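Local structure of chitinase (Chromobacterium violaceum, 4TXG) at residues L377-F383 with H446-G450; N404-P409 with G477-V483; A411-D415 with G437-D442; W443-Y447 with V699-A703. The protein probably hydrolyses the glycosidic bonds of chitin, as a family 18 glycoside hydrolase that also carries a predicted carbohydrate-binding module. All blocks are in the same frame, centred on the assembly; numbering follows the deposited sequence.

How the contacts relate
Helix 374-377 and the loop after it come first, with 377-383 as the first half of contact 1. Next, 404-409 and 411-415 follow strand 391-395. Contact 3 closes first, when 437-442 returns to 411-415 as helix 441-448 begins. The same helix then closes contact 1 at 446-450, so contact 3 is nested inside that loop. Contact 2 closes at 477-483; its loop also encloses contact 3 but crosses those of contacts 1 and 4. Contact 4 opens where contact 1 ends, sharing His446 and Tyr447, and closes at 699-703. It touches contacts 1 and 3 and ties the barrel region to the C-terminal beta domain. Contact 2 lies apart, about 27 Å from contact 1 between centres.

Contact 1. Residues L377-F383 with H446-G450; sequences LRGMETF and HYYRG
Leu377 sits on the Tyr447 ring. Its CD1 lies 3.6 Å from the ring centroid, only 5° off the normal, which makes a well-centred CH-pi contact. The second methyl, CD2, lies by the phenol end of the same ring, near CZ. It is 3.6 Å from Tyr447 OH and 3.5 Å from Tyr448 OH. Phe383 meets the same two phenols. Its CB touches Tyr447 OH at 3.5 Å, and that hydroxyl lies at the edge of the Phe383 ring, in its plane. The Tyr448 ring turns its edge toward the Phe383 face in an offset edge-to-face pair, with centroids 5.7 Å apart and planes at 65°. Tyr447 CG is anti to the backbone N (chi1 168°), which sends its ring out to meet Leu377. Tyr447 CD1 lies over the centre of the Tyr448 ring.

The hydroxyls have polar partners too. Water 1 lies 2.7 Å from Tyr447 OH and is hydrogen-bonded to Leu377 O and Glu381 O, so it joins the phenol to the loop backbone. Tyr448 OH is hydrogen-bonded to Pro371 O. Further out, two successive beta turns, Leu377 to Met380 and Met380 to Phe383, bring Leu377 and Phe383 to the same group of rings. This is buried aromatic packing between helix 441-448 and the loop after helix 374-377, between strands 365-371 and 391-395 of the TIM barrel of family 18 glycoside hydrolases.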
loop_
_atom_site.group_PDB
_atom_site.type_symbol
_atom_site.label_atom_id
_atom_site.label_comp_id
_atom_site.label_asym_id
_atom_site.label_seq_id
_atom_site.Cartn_x
_atom_site.Cartn_y
_atom_site.Cartn_z
ATOM N N LEU A 377 1.433 -7.195 8.920
ATOM C CA LEU A 377 0.123 -6.790 9.419
ATOM C C LEU A 377 -0.229 -7.461 10.739
ATOM O O LEU A 377 -1.092 -6.972 11.479
ATOM C CB LEU A 377 -0.946 -7.090 8.366
ATOM C CG LEU A 377 -0.909 -6.175 7.135
ATOM C CD1 LEU A 377 -1.799 -6.743 6.034
ATOM C CD2 LEU A 377 -1.316 -4.729 7.456
ATOM N N ARG A 378 0.444 -8.568 11.057
ATOM C CA ARG A 378 0.168 -9.237 12.328
ATOM C C ARG A 378 0.551 -8.325 13.501
ATOM O O ARG A 378 0.040 -8.472 14.607
ATOM C CB ARG A 378 0.912 -10.571 12.418
ATOM C CG ARG A 378 0.590 -11.377 13.670
ATOM C CD ARG A 378 1.187 -12.772 13.582
ATOM N NE ARG A 378 0.616 -13.549 12.485
ATOM C CZ ARG A 378 -0.378 -14.424 12.619
ATOM N NH1 ARG A 378 -0.926 -14.635 13.804
ATOM N NH2 ARG A 378 -0.821 -15.098 11.559
ATOM N N GLY A 379 1.438 -7.369 13.243
ATOM C CA GLY A 379 1.850 -6.427 14.268
ATOM C C GLY A 379 1.198 -5.059 14.134
ATOM O O GLY A 379 1.667 -4.095 14.722
ATOM N N MET A 380 0.117 -4.971 13.367
ATOM C CA MET A 380 -0.532 -3.676 13.155
ATOM C C MET A 380 -1.996 -3.658 13.612
ATOM O O MET A 380 -2.822 -2.920 13.056
ATOM C CB MET A 380 -0.389 -3.283 11.675
ATOM C CG MET A 380 1.091 -3.056 11.311
ATOM S SD MET A 380 1.490 -2.882 9.564
ATOM C CE MET A 380 0.599 -1.382 9.191
ATOM N N GLU A 381 -2.284 -4.455 14.647
ATOM C CA GLU A 381 -3.587 -4.495 15.311
ATOM C C GLU A 381 -4.705 -4.687 14.281
ATOM O O GLU A 381 -4.704 -5.700 13.592
ATOM C CB GLU A 381 -3.769 -3.235 16.175
ATOM C CG GLU A 381 -2.655 -3.189 17.259
ATOM C CD GLU A 381 -2.847 -2.139 18.339
ATOM O OE1 GLU A 381 -3.896 -1.455 18.346
ATOM O OE2 GLU A 381 -1.938 -2.011 19.202
ATOM N N THR A 382 -5.628 -3.736 14.158
ATOM C CA THR A 382 -6.657 -3.808 13.113
ATOM C C THR A 382 -6.550 -2.658 12.104
ATOM O O THR A 382 -7.524 -2.331 11.418
ATOM C CB THR A 382 -8.083 -3.793 13.716
ATOM O OG1 THR A 382 -8.312 -2.552 14.405
ATOM C CG2 THR A 382 -8.267 -4.944 14.692
ATOM N N PHE A 383 -5.366 -2.065 12.002
ATOM C CA PHE A 383 -5.153 -0.899 11.137
ATOM C C PHE A 383 -6.233 0.161 11.372
ATOM O O PHE A 383 -6.896 0.624 10.437
ATOM C CB PHE A 383 -5.109 -1.307 9.658
ATOM C CG PHE A 383 -4.128 -0.492 8.855
ATOM C CD1 PHE A 383 -4.141 0.895 8.936
ATOM C CD2 PHE A 383 -3.166 -1.107 8.069
ATOM C CE1 PHE A 383 -3.240 1.656 8.219
ATOM C CE2 PHE A 383 -2.256 -0.341 7.353
ATOM C CZ PHE A 383 -2.294 1.031 7.434
ATOM N N HIS A 446 -8.398 -8.196 0.296
ATOM C CA HIS A 446 -9.475 -8.607 1.183
ATOM C C HIS A 446 -9.190 -8.239 2.632
ATOM O O HIS A 446 -10.125 -7.949 3.393
ATOM C CB HIS A 446 -9.739 -10.101 1.019
ATOM C CG HIS A 446 -10.582 -10.397 -0.182
ATOM N ND1 HIS A 446 -11.888 -9.975 -0.274
ATOM C CD2 HIS A 446 -10.286 -10.996 -1.359
ATOM C CE1 HIS A 446 -12.381 -10.337 -1.450
ATOM N NE2 HIS A 446 -11.435 -10.963 -2.121
ATOM N N TYR A 447 -7.916 -8.203 3.009
ATOM C CA TYR A 447 -7.560 -7.686 4.327
ATOM C C TYR A 447 -8.055 -6.237 4.477
ATOM O O TYR A 447 -8.713 -5.888 5.463
ATOM C CB TYR A 447 -6.029 -7.756 4.567
ATOM C CG TYR A 447 -5.602 -6.961 5.788
ATOM C CD1 TYR A 447 -5.330 -5.598 5.694
ATOM C CD2 TYR A 447 -5.512 -7.561 7.047
ATOM C CE1 TYR A 447 -4.980 -4.860 6.805
ATOM C CE2 TYR A 447 -5.153 -6.819 8.162
ATOM C CZ TYR A 447 -4.891 -5.465 8.029
ATOM O OH TYR A 447 -4.519 -4.700 9.138
ATOM N N TYR A 448 -7.733 -5.395 3.504
ATOM C CA TYR A 448 -8.035 -3.967 3.646
ATOM C C TYR A 448 -9.534 -3.667 3.575
ATOM O O TYR A 448 -9.983 -2.646 4.096
ATOM C CB TYR A 448 -7.241 -3.149 2.608
ATOM C CG TYR A 448 -5.804 -3.024 3.088
ATOM C CD1 TYR A 448 -5.476 -2.137 4.102
ATOM C CD2 TYR A 448 -4.796 -3.839 2.579
ATOM C CE1 TYR A 448 -4.183 -2.046 4.597
ATOM C CE2 TYR A 448 -3.489 -3.753 3.068
ATOM C CZ TYR A 448 -3.192 -2.849 4.072
ATOM O OH TYR A 448 -1.905 -2.743 4.584
ATOM N N ARG A 449 -10.319 -4.563 2.980
ATOM C CA ARG A 449 -11.769 -4.364 2.957
ATOM C C ARG A 449 -12.403 -4.495 4.338
ATOM O O ARG A 449 -13.569 -4.142 4.525
ATOM C CB ARG A 449 -12.434 -5.348 1.997
ATOM C CG ARG A 449 -12.170 -5.022 0.539
ATOM C CD ARG A 449 -12.918 -3.741 0.129
ATOM N NE ARG A 449 -14.336 -4.051 -0.034
ATOM C CZ ARG A 449 -15.250 -3.838 0.890
ATOM N NH1 ARG A 449 -14.909 -3.272 2.041
ATOM N NH2 ARG A 449 -16.506 -4.177 0.666
ATOM N N GLY A 450 -11.655 -5.026 5.298
ATOM C CA GLY A 450 -12.158 -5.101 6.654
ATOM C C GLY A 450 -12.488 -3.720 7.185
ATOM O O GLY A 450 -13.458 -3.550 7.927
HETATM O O HOH W 1 -3.731 -6.311 11.180
#

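Contact 2. Residues N404-P409 with G477-V483; sequences NRFVGP and GLWGSSV
Gly477 meets Val407 first: its carbonyl O lies 3.2 Å from Val407 CG1. That methyl is trans to the backbone N (chi1 -179°), while CG2 turns toward Ser482. Leu478 follows, with CD1 3.8 Å from Pro409 CD. The same methyl lies over one face of the Trp479 ring. Trp479 brings CH2 to 3.5 Å from Pro409 CD, and its indole crosses the proline at about a right angle. Its backbone N makes a weak bond to Val407 O, and its NE1 is hydrogen-bonded to Asp416. Gly480 O accepts from Val407 N at 3.1 Å, with the donor above the carbonyl plane, 43° out of it.

At Ser481, CA makes a CA-H...O contact with Arg405 O, and OG shares water 2 with Arg405 NE. Ser482 N bonds in plane to a lone pair of Arg405 O at 2.9 Å. Its CB packs 3.8 Å from Val407 CG2, and its OG is hydrogen-bonded to Lys469 O and Asp496 N. Val483 ends the run with CG2 3.6 Å from Arg405 CD, the two side chains lying side by side. The guanidinium carries Phe406 CZ over one face, and Arg405 also makes a cation-pi contact with Phe424.

Asn404 OD1 accepts from Phe406 N in an Asx turn. A type II turn spans Gly477 to Gly480. Between them, a single beta bridge, Phe406 with Ser481, joins the loops after barrel strand 391-395 and after strand 466-468 in the family 18 domain.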
loop_
_atom_site.group_PDB
_atom_site.type_symbol
_atom_site.label_atom_id
_atom_site.label_comp_id
_atom_site.label_asym_id
_atom_site.label_seq_id
_atom_site.Cartn_x
_atom_site.Cartn_y
_atom_site.Cartn_z
ATOM N N ASN A 404 15.556 -13.424 0.647
ATOM C CA ASN A 404 15.576 -14.808 1.123
ATOM C C ASN A 404 15.602 -15.810 -0.024
ATOM O O ASN A 404 15.615 -15.437 -1.195
ATOM C CB ASN A 404 14.406 -15.086 2.078
ATOM C CG ASN A 404 13.044 -14.989 1.411
ATOM O OD1 ASN A 404 12.815 -15.560 0.353
ATOM N ND2 ASN A 404 12.127 -14.265 2.049
ATOM N N ARG A 405 15.612 -17.090 0.325
ATOM C CA ARG A 405 15.909 -18.141 -0.634
ATOM C C ARG A 405 14.706 -18.649 -1.430
ATOM O O ARG A 405 14.873 -19.477 -2.323
ATOM C CB ARG A 405 16.536 -19.327 0.097
ATOM C CG ARG A 405 15.529 -20.103 0.960
ATOM C CD ARG A 405 16.260 -21.119 1.836
ATOM N NE ARG A 405 15.344 -21.896 2.673
ATOM C CZ ARG A 405 14.914 -21.496 3.866
ATOM N NH1 ARG A 405 15.292 -20.324 4.360
ATOM N NH2 ARG A 405 14.092 -22.265 4.566
ATOM N N PHE A 406 13.505 -18.183 -1.107
ATOM C CA PHE A 406 12.306 -18.755 -1.711
ATOM C C PHE A 406 12.010 -18.112 -3.061
ATOM O O PHE A 406 11.564 -16.972 -3.138
ATOM C CB PHE A 406 11.115 -18.613 -0.762
ATOM C CG PHE A 406 11.316 -19.308 0.552
ATOM C CD1 PHE A 406 11.292 -20.693 0.627
ATOM C CD2 PHE A 406 11.543 -18.581 1.709
ATOM C CE1 PHE A 406 11.484 -21.337 1.842
ATOM C CE2 PHE A 406 11.734 -19.225 2.924
ATOM C CZ PHE A 406 11.709 -20.599 2.981
ATOM N N VAL A 407 12.284 -18.860 -4.125
ATOM C CA VAL A 407 12.165 -18.345 -5.480
ATOM C C VAL A 407 10.717 -18.366 -5.951
ATOM O O VAL A 407 10.084 -19.417 -5.974
ATOM C CB VAL A 407 13.026 -19.161 -6.453
ATOM C CG1 VAL A 407 12.916 -18.584 -7.857
ATOM C CG2 VAL A 407 14.488 -19.196 -5.978
ATOM N N GLY A 408 10.194 -17.212 -6.356
ATOM C CA GLY A 408 8.802 -17.154 -6.752
ATOM C C GLY A 408 8.386 -15.775 -7.218
ATOM O O GLY A 408 9.211 -14.858 -7.245
ATOM N N PRO A 409 7.102 -15.620 -7.579
ATOM C CA PRO A 409 6.620 -14.354 -8.143
ATOM C C PRO A 409 6.738 -13.201 -7.163
ATOM O O PRO A 409 6.535 -13.359 -5.952
ATOM C CB PRO A 409 5.143 -14.628 -8.460
ATOM C CG PRO A 409 4.952 -16.105 -8.306
ATOM C CD PRO A 409 6.006 -16.576 -7.354
ATOM N N GLY A 477 12.316 -23.108 -12.182
ATOM C CA GLY A 477 12.682 -22.184 -11.121
ATOM C C GLY A 477 11.582 -21.840 -10.130
ATOM O O GLY A 477 11.864 -21.419 -9.002
ATOM N N LEU A 478 10.328 -21.998 -10.540
ATOM C CA LEU A 478 9.202 -21.585 -9.697
ATOM C C LEU A 478 9.110 -22.432 -8.435
ATOM O O LEU A 478 9.033 -23.653 -8.513
ATOM C CB LEU A 478 7.882 -21.671 -10.468
ATOM C CG LEU A 478 6.637 -21.244 -9.685
ATOM C CD1 LEU A 478 6.664 -19.734 -9.424
ATOM C CD2 LEU A 478 5.375 -21.634 -10.447
ATOM N N TRP A 479 9.106 -21.758 -7.285
ATOM C CA TRP A 479 9.078 -22.387 -5.962
ATOM C C TRP A 479 10.329 -23.222 -5.719
ATOM O O TRP A 479 10.325 -24.155 -4.913
ATOM C CB TRP A 479 7.816 -23.243 -5.760
ATOM C CG TRP A 479 6.511 -22.502 -5.975
ATOM C CD1 TRP A 479 5.425 -22.957 -6.674
ATOM C CD2 TRP A 479 6.159 -21.186 -5.504
ATOM N NE1 TRP A 479 4.427 -22.016 -6.664
ATOM C CE2 TRP A 479 4.846 -20.922 -5.948
ATOM C CE3 TRP A 479 6.822 -20.208 -4.748
ATOM C CZ2 TRP A 479 4.185 -19.726 -5.670
ATOM C CZ3 TRP A 479 6.155 -19.014 -4.471
ATOM C CH2 TRP A 479 4.852 -18.791 -4.931
ATOM N N GLY A 480 11.406 -22.854 -6.405
ATOM C CA GLY A 480 12.711 -23.417 -6.135
ATOM C C GLY A 480 13.398 -22.705 -4.987
ATOM O O GLY A 480 12.779 -21.926 -4.255
ATOM N N SER A 481 14.687 -22.977 -4.831
ATOM C CA SER A 481 15.455 -22.446 -3.717
ATOM C C SER A 481 16.781 -21.883 -4.192
ATOM O O SER A 481 17.450 -22.468 -5.044
ATOM C CB SER A 481 15.703 -23.533 -2.669
ATOM O OG SER A 481 16.550 -23.045 -1.643
ATOM N N SER A 482 17.168 -20.751 -3.621
ATOM C CA SER A 482 18.412 -20.101 -4.003
ATOM C C SER A 482 19.035 -19.423 -2.798
ATOM O O SER A 482 18.655 -18.316 -2.447
ATOM C CB SER A 482 18.157 -19.081 -5.110
ATOM O OG SER A 482 19.267 -18.210 -5.255
ATOM N N VAL A 483 19.980 -20.094 -2.150
ATOM C CA VAL A 483 20.605 -19.541 -0.955
ATOM C C VAL A 483 21.866 -18.777 -1.336
ATOM O O VAL A 483 22.647 -19.231 -2.174
ATOM C CB VAL A 483 20.930 -20.654 0.065
ATOM C CG1 VAL A 483 21.784 -20.123 1.220
ATOM C CG2 VAL A 483 19.636 -21.280 0.582
HETATM O O HOH W 2 14.380 -23.453 0.689
#

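Contact 3. Residues A411-D415 with G437-D442; sequences AALYD and GYLNTD
Ala412 and Leu413 offer their carbonyls to the start of helix 441-448, and this is the tight part of the contact. Thr441 N bonds to Ala412 O at 2.9 Å and nearly straight, 169° at the hydrogen. Asp442 N bonds to Leu413 O at 2.9 Å. Both donors lie in the carbonyl planes. Asp442 CB presses on that second oxygen, 3.2 Å from Leu413 O. On the apolar side, Leu413 CD1 lies 4.0 Å from Thr441 CB. The Tyr414 ring presents its edge to Asp442, with CD1 3.7 Å from Asp442 CB, and ring and carboxylate planes are 67° apart. Leu413 CG rests on one face of that ring.

The side toward Gly437 is bridged by water rather than by direct hydrogen bonds between the segments. Here Asp415 points toward Gly437, and its OD1 is 3.4 Å from Gly437 CA. Water 4 joins Asp415 OD1 to Asn440 ND2, and water 3 runs from Tyr414 O to a long, weak contact with Leu439 O. Asn440 stands between the two regions, its CB against the Tyr414 carbonyl carbon. Its chi1 of 57° turns the amide back so that OD1 accepts from Trp443 N as the helix N-cap. ND2 donates to Gly437 O.

Asp415 is also bonded to Tyr428 OH and Gly417 N. The chemistry implies that the loop and the Asn440 cap satisfy the first helical N-H groups. The buried Asp442 carboxylate bridges the Chitinase C region, through Leu730 N, and the family 18 region, through Trp591 NE1. It probably remains charged, and the helix N terminus probably favours its negative charge.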
loop_
_atom_site.group_PDB
_atom_site.type_symbol
_atom_site.label_atom_id
_atom_site.label_comp_id
_atom_site.label_asym_id
_atom_site.label_seq_id
_atom_site.Cartn_x
_atom_site.Cartn_y
_atom_site.Cartn_z
ATOM N N ALA A 411 4.726 -10.627 -7.254
ATOM C CA ALA A 411 3.419 -10.016 -7.041
ATOM C C ALA A 411 2.279 -10.940 -7.469
ATOM O O ALA A 411 1.417 -10.538 -8.242
ATOM C CB ALA A 411 3.342 -8.700 -7.803
ATOM N N ALA A 412 2.285 -12.179 -6.986
ATOM C CA ALA A 412 1.212 -13.110 -7.344
ATOM C C ALA A 412 -0.173 -12.513 -7.079
ATOM O O ALA A 412 -0.400 -11.906 -6.036
ATOM C CB ALA A 412 1.369 -14.424 -6.569
ATOM N N LEU A 413 -1.099 -12.683 -8.019
ATOM C CA LEU A 413 -2.483 -12.262 -7.777
ATOM C C LEU A 413 -3.169 -13.172 -6.754
ATOM O O LEU A 413 -3.869 -12.700 -5.858
ATOM C CB LEU A 413 -3.286 -12.271 -9.078
ATOM C CG LEU A 413 -4.771 -11.919 -8.966
ATOM C CD1 LEU A 413 -4.957 -10.537 -8.354
ATOM C CD2 LEU A 413 -5.440 -11.993 -10.333
ATOM N N TYR A 414 -2.973 -14.478 -6.923
ATOM C CA TYR A 414 -3.627 -15.500 -6.105
ATOM C C TYR A 414 -2.650 -16.449 -5.425
ATOM O O TYR A 414 -1.507 -16.585 -5.843
ATOM C CB TYR A 414 -4.541 -16.375 -6.964
ATOM C CG TYR A 414 -5.742 -15.723 -7.602
ATOM C CD1 TYR A 414 -6.549 -14.838 -6.897
ATOM C CD2 TYR A 414 -6.108 -16.060 -8.904
ATOM C CE1 TYR A 414 -7.670 -14.278 -7.482
ATOM C CE2 TYR A 414 -7.220 -15.505 -9.501
ATOM C CZ TYR A 414 -8.001 -14.622 -8.783
ATOM O OH TYR A 414 -9.113 -14.082 -9.380
ATOM N N ASP A 415 -3.142 -17.145 -4.409
ATOM C CA ASP A 415 -2.474 -18.323 -3.869
ATOM C C ASP A 415 -2.694 -19.520 -4.817
ATOM O O ASP A 415 -3.770 -19.633 -5.412
ATOM C CB ASP A 415 -3.024 -18.637 -2.483
ATOM C CG ASP A 415 -2.273 -19.765 -1.804
ATOM O OD1 ASP A 415 -1.176 -19.501 -1.268
ATOM O OD2 ASP A 415 -2.774 -20.904 -1.829
ATOM N N GLY A 437 -3.882 -19.277 1.947
ATOM C CA GLY A 437 -2.520 -18.790 1.753
ATOM C C GLY A 437 -2.548 -17.285 1.527
ATOM O O GLY A 437 -3.403 -16.806 0.796
ATOM N N TYR A 438 -1.623 -16.537 2.132
ATOM C CA TYR A 438 -1.804 -15.081 2.202
ATOM C C TYR A 438 -0.799 -14.220 1.437
ATOM O O TYR A 438 -0.950 -13.000 1.412
ATOM C CB TYR A 438 -1.808 -14.624 3.668
ATOM C CG TYR A 438 -0.579 -15.042 4.431
ATOM C CD1 TYR A 438 0.573 -14.263 4.416
ATOM C CD2 TYR A 438 -0.567 -16.226 5.153
ATOM C CE1 TYR A 438 1.706 -14.658 5.105
ATOM C CE2 TYR A 438 0.556 -16.621 5.848
ATOM C CZ TYR A 438 1.683 -15.838 5.823
ATOM O OH TYR A 438 2.798 -16.248 6.516
ATOM N N LEU A 439 0.217 -14.821 0.817
ATOM C CA LEU A 439 1.231 -14.030 0.113
ATOM C C LEU A 439 0.779 -13.721 -1.310
ATOM O O LEU A 439 1.389 -14.165 -2.288
ATOM C CB LEU A 439 2.588 -14.758 0.091
ATOM C CG LEU A 439 3.373 -14.756 1.405
ATOM C CD1 LEU A 439 4.715 -15.454 1.242
ATOM C CD2 LEU A 439 3.568 -13.322 1.899
ATOM N N ASN A 440 -0.299 -12.961 -1.426
ATOM C CA ASN A 440 -0.835 -12.648 -2.742
ATOM C C ASN A 440 -1.716 -11.412 -2.692
ATOM O O ASN A 440 -2.215 -11.034 -1.638
ATOM C CB ASN A 440 -1.616 -13.848 -3.302
ATOM C CG ASN A 440 -2.740 -14.295 -2.375
ATOM O OD1 ASN A 440 -3.851 -13.780 -2.449
ATOM N ND2 ASN A 440 -2.450 -15.251 -1.491
ATOM N N THR A 441 -1.874 -10.785 -3.853
ATOM C CA THR A 441 -2.599 -9.528 -4.004
ATOM C C THR A 441 -4.050 -9.642 -3.547
ATOM O O THR A 441 -4.572 -8.753 -2.862
ATOM C CB THR A 441 -2.543 -9.083 -5.481
ATOM O OG1 THR A 441 -1.166 -8.944 -5.859
ATOM C CG2 THR A 441 -3.264 -7.748 -5.699
ATOM N N ASP A 442 -4.683 -10.752 -3.909
ATOM C CA ASP A 442 -6.093 -10.981 -3.588
ATOM C C ASP A 442 -6.291 -11.003 -2.073
ATOM O O ASP A 442 -7.263 -10.422 -1.567
ATOM C CB ASP A 442 -6.572 -12.293 -4.231
ATOM C CG ASP A 442 -8.035 -12.594 -3.965
ATOM O OD1 ASP A 442 -8.906 -12.139 -4.743
ATOM O OD2 ASP A 442 -8.318 -13.319 -2.987
HETATM O O HOH W 3 0.737 -16.987 -4.190
HETATM O O HOH W 4 -0.173 -16.976 -1.276
#

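Contact 4. Residues W443-Y447 with V699-A703; sequences WAYHY and VPTSA
The Trp443 indole has Ser702 CB on one face, 3.3 Å above the plane and offset toward the rim. Tyr447 CB lies on the same face, also toward the rim. At the indole edge, NE1 donates to Ser702 O at 2.8 Å, with an angle of 152° at the hydrogen. The bond uses a lone pair in the carbonyl plane, though the oxygen is tilted 18° from the plane of the indole. Trp443 CG lies trans to the backbone N (chi1 179°), which carries the ring toward the 699-703 loop. The His446 ring has Tyr445 CD2 over one face, and Thr701 OG1 approaches it obliquely, 3.6 Å from His446 ND1. That hydroxyl has its hydrogen bond elsewhere, to Gly732 O.

Segment 699-703 is the end of strand 694-700 and the type I turn from Pro700 to Ala703. The turn sits against one side of helix 441-448, so the contact is an interface between the family 18 catalytic domain and the C-terminal Chitinase C region, a beta domain built from two sheets. Ser702 fits against both Trp443 and Tyr447. Its CB is 3.9 Å from Tyr447 CB, while OG lies 3.6 Å from Tyr447 CA and is hydrogen-bonded to Pro762 O. Pro700 packs against the backbone at His446, with CB 3.1 Å from His446 O. Next to it, Tyr447 O is hydrogen-bonded to Ser764 OG.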
loop_
_atom_site.group_PDB
_atom_site.type_symbol
_atom_site.label_atom_id
_atom_site.label_comp_id
_atom_site.label_asym_id
_atom_site.label_seq_id
_atom_site.Cartn_x
_atom_site.Cartn_y
_atom_site.Cartn_z
ATOM N N TRP A 443 -5.364 -11.633 -1.348
ATOM C CA TRP A 443 -5.502 -11.730 0.111
ATOM C C TRP A 443 -5.371 -10.343 0.730
ATOM O O TRP A 443 -6.165 -9.954 1.597
ATOM C CB TRP A 443 -4.457 -12.686 0.727
ATOM C CG TRP A 443 -4.600 -12.760 2.232
ATOM C CD1 TRP A 443 -5.364 -13.639 2.944
ATOM C CD2 TRP A 443 -3.995 -11.884 3.192
ATOM N NE1 TRP A 443 -5.262 -13.373 4.295
ATOM C CE2 TRP A 443 -4.423 -12.300 4.471
ATOM C CE3 TRP A 443 -3.113 -10.795 3.093
ATOM C CZ2 TRP A 443 -4.014 -11.663 5.646
ATOM C CZ3 TRP A 443 -2.710 -10.151 4.259
ATOM C CH2 TRP A 443 -3.162 -10.591 5.524
ATOM N N ALA A 444 -4.368 -9.591 0.278
ATOM C CA ALA A 444 -4.126 -8.251 0.807
ATOM C C ALA A 444 -5.311 -7.319 0.557
ATOM O O ALA A 444 -5.689 -6.537 1.427
ATOM C CB ALA A 444 -2.856 -7.667 0.199
ATOM N N TYR A 445 -5.881 -7.373 -0.645
ATOM C CA TYR A 445 -7.075 -6.586 -0.932
ATOM C C TYR A 445 -8.174 -6.911 0.082
ATOM O O TYR A 445 -8.809 -6.019 0.666
ATOM C CB TYR A 445 -7.574 -6.858 -2.355
ATOM C CG TYR A 445 -9.012 -6.446 -2.568
ATOM C CD1 TYR A 445 -9.365 -5.100 -2.690
ATOM C CD2 TYR A 445 -10.020 -7.400 -2.637
ATOM C CE1 TYR A 445 -10.685 -4.723 -2.874
ATOM C CE2 TYR A 445 -11.342 -7.025 -2.828
ATOM C CZ TYR A 445 -11.665 -5.694 -2.939
ATOM O OH TYR A 445 -12.988 -5.329 -3.116
ATOM N N HIS A 446 -8.398 -8.196 0.296
ATOM C CA HIS A 446 -9.475 -8.607 1.183
ATOM C C HIS A 446 -9.190 -8.239 2.632
ATOM O O HIS A 446 -10.125 -7.949 3.393
ATOM C CB HIS A 446 -9.739 -10.101 1.019
ATOM C CG HIS A 446 -10.582 -10.397 -0.182
ATOM N ND1 HIS A 446 -11.888 -9.975 -0.274
ATOM C CD2 HIS A 446 -10.286 -10.996 -1.359
ATOM C CE1 HIS A 446 -12.381 -10.337 -1.450
ATOM N NE2 HIS A 446 -11.435 -10.963 -2.121
ATOM N N TYR A 447 -7.916 -8.203 3.009
ATOM C CA TYR A 447 -7.560 -7.686 4.327
ATOM C C TYR A 447 -8.055 -6.237 4.477
ATOM O O TYR A 447 -8.713 -5.888 5.463
ATOM C CB TYR A 447 -6.029 -7.756 4.567
ATOM C CG TYR A 447 -5.602 -6.961 5.788
ATOM C CD1 TYR A 447 -5.330 -5.598 5.694
ATOM C CD2 TYR A 447 -5.512 -7.561 7.047
ATOM C CE1 TYR A 447 -4.980 -4.860 6.805
ATOM C CE2 TYR A 447 -5.153 -6.819 8.162
ATOM C CZ TYR A 447 -4.891 -5.465 8.029
ATOM O OH TYR A 447 -4.519 -4.700 9.138
ATOM N N VAL A 699 -16.387 -9.548 9.251
ATOM C CA VAL A 699 -14.955 -9.782 9.360
ATOM C C VAL A 699 -14.431 -10.089 7.959
ATOM O O VAL A 699 -15.018 -10.917 7.260
ATOM C CB VAL A 699 -14.667 -10.945 10.333
ATOM C CG1 VAL A 699 -13.172 -11.232 10.438
ATOM C CG2 VAL A 699 -15.252 -10.609 11.706
ATOM N N PRO A 700 -13.355 -9.412 7.528
ATOM C CA PRO A 700 -12.894 -9.694 6.161
ATOM C C PRO A 700 -12.421 -11.139 6.021
ATOM O O PRO A 700 -11.978 -11.748 6.997
ATOM C CB PRO A 700 -11.736 -8.711 5.963
ATOM C CG PRO A 700 -11.223 -8.450 7.367
ATOM C CD PRO A 700 -12.467 -8.477 8.242
ATOM N N THR A 701 -12.532 -11.674 4.812
ATOM C CA THR A 701 -12.182 -13.064 4.543
ATOM C C THR A 701 -10.672 -13.315 4.504
ATOM O O THR A 701 -10.233 -14.407 4.159
ATOM C CB THR A 701 -12.778 -13.519 3.203
ATOM O OG1 THR A 701 -12.460 -12.541 2.199
ATOM C CG2 THR A 701 -14.307 -13.668 3.313
ATOM N N SER A 702 -9.886 -12.294 4.827
ATOM C CA SER A 702 -8.453 -12.483 5.040
ATOM C C SER A 702 -8.211 -13.468 6.189
ATOM O O SER A 702 -7.208 -14.187 6.192
ATOM C CB SER A 702 -7.763 -11.132 5.324
ATOM O OG SER A 702 -8.390 -10.451 6.414
ATOM N N ALA A 703 -9.140 -13.517 7.148
ATOM C CA ALA A 703 -9.063 -14.506 8.226
ATOM C C ALA A 703 -10.000 -15.646 7.912
ATOM O O ALA A 703 -11.098 -15.424 7.391
ATOM C CB ALA A 703 -9.423 -13.885 9.577
#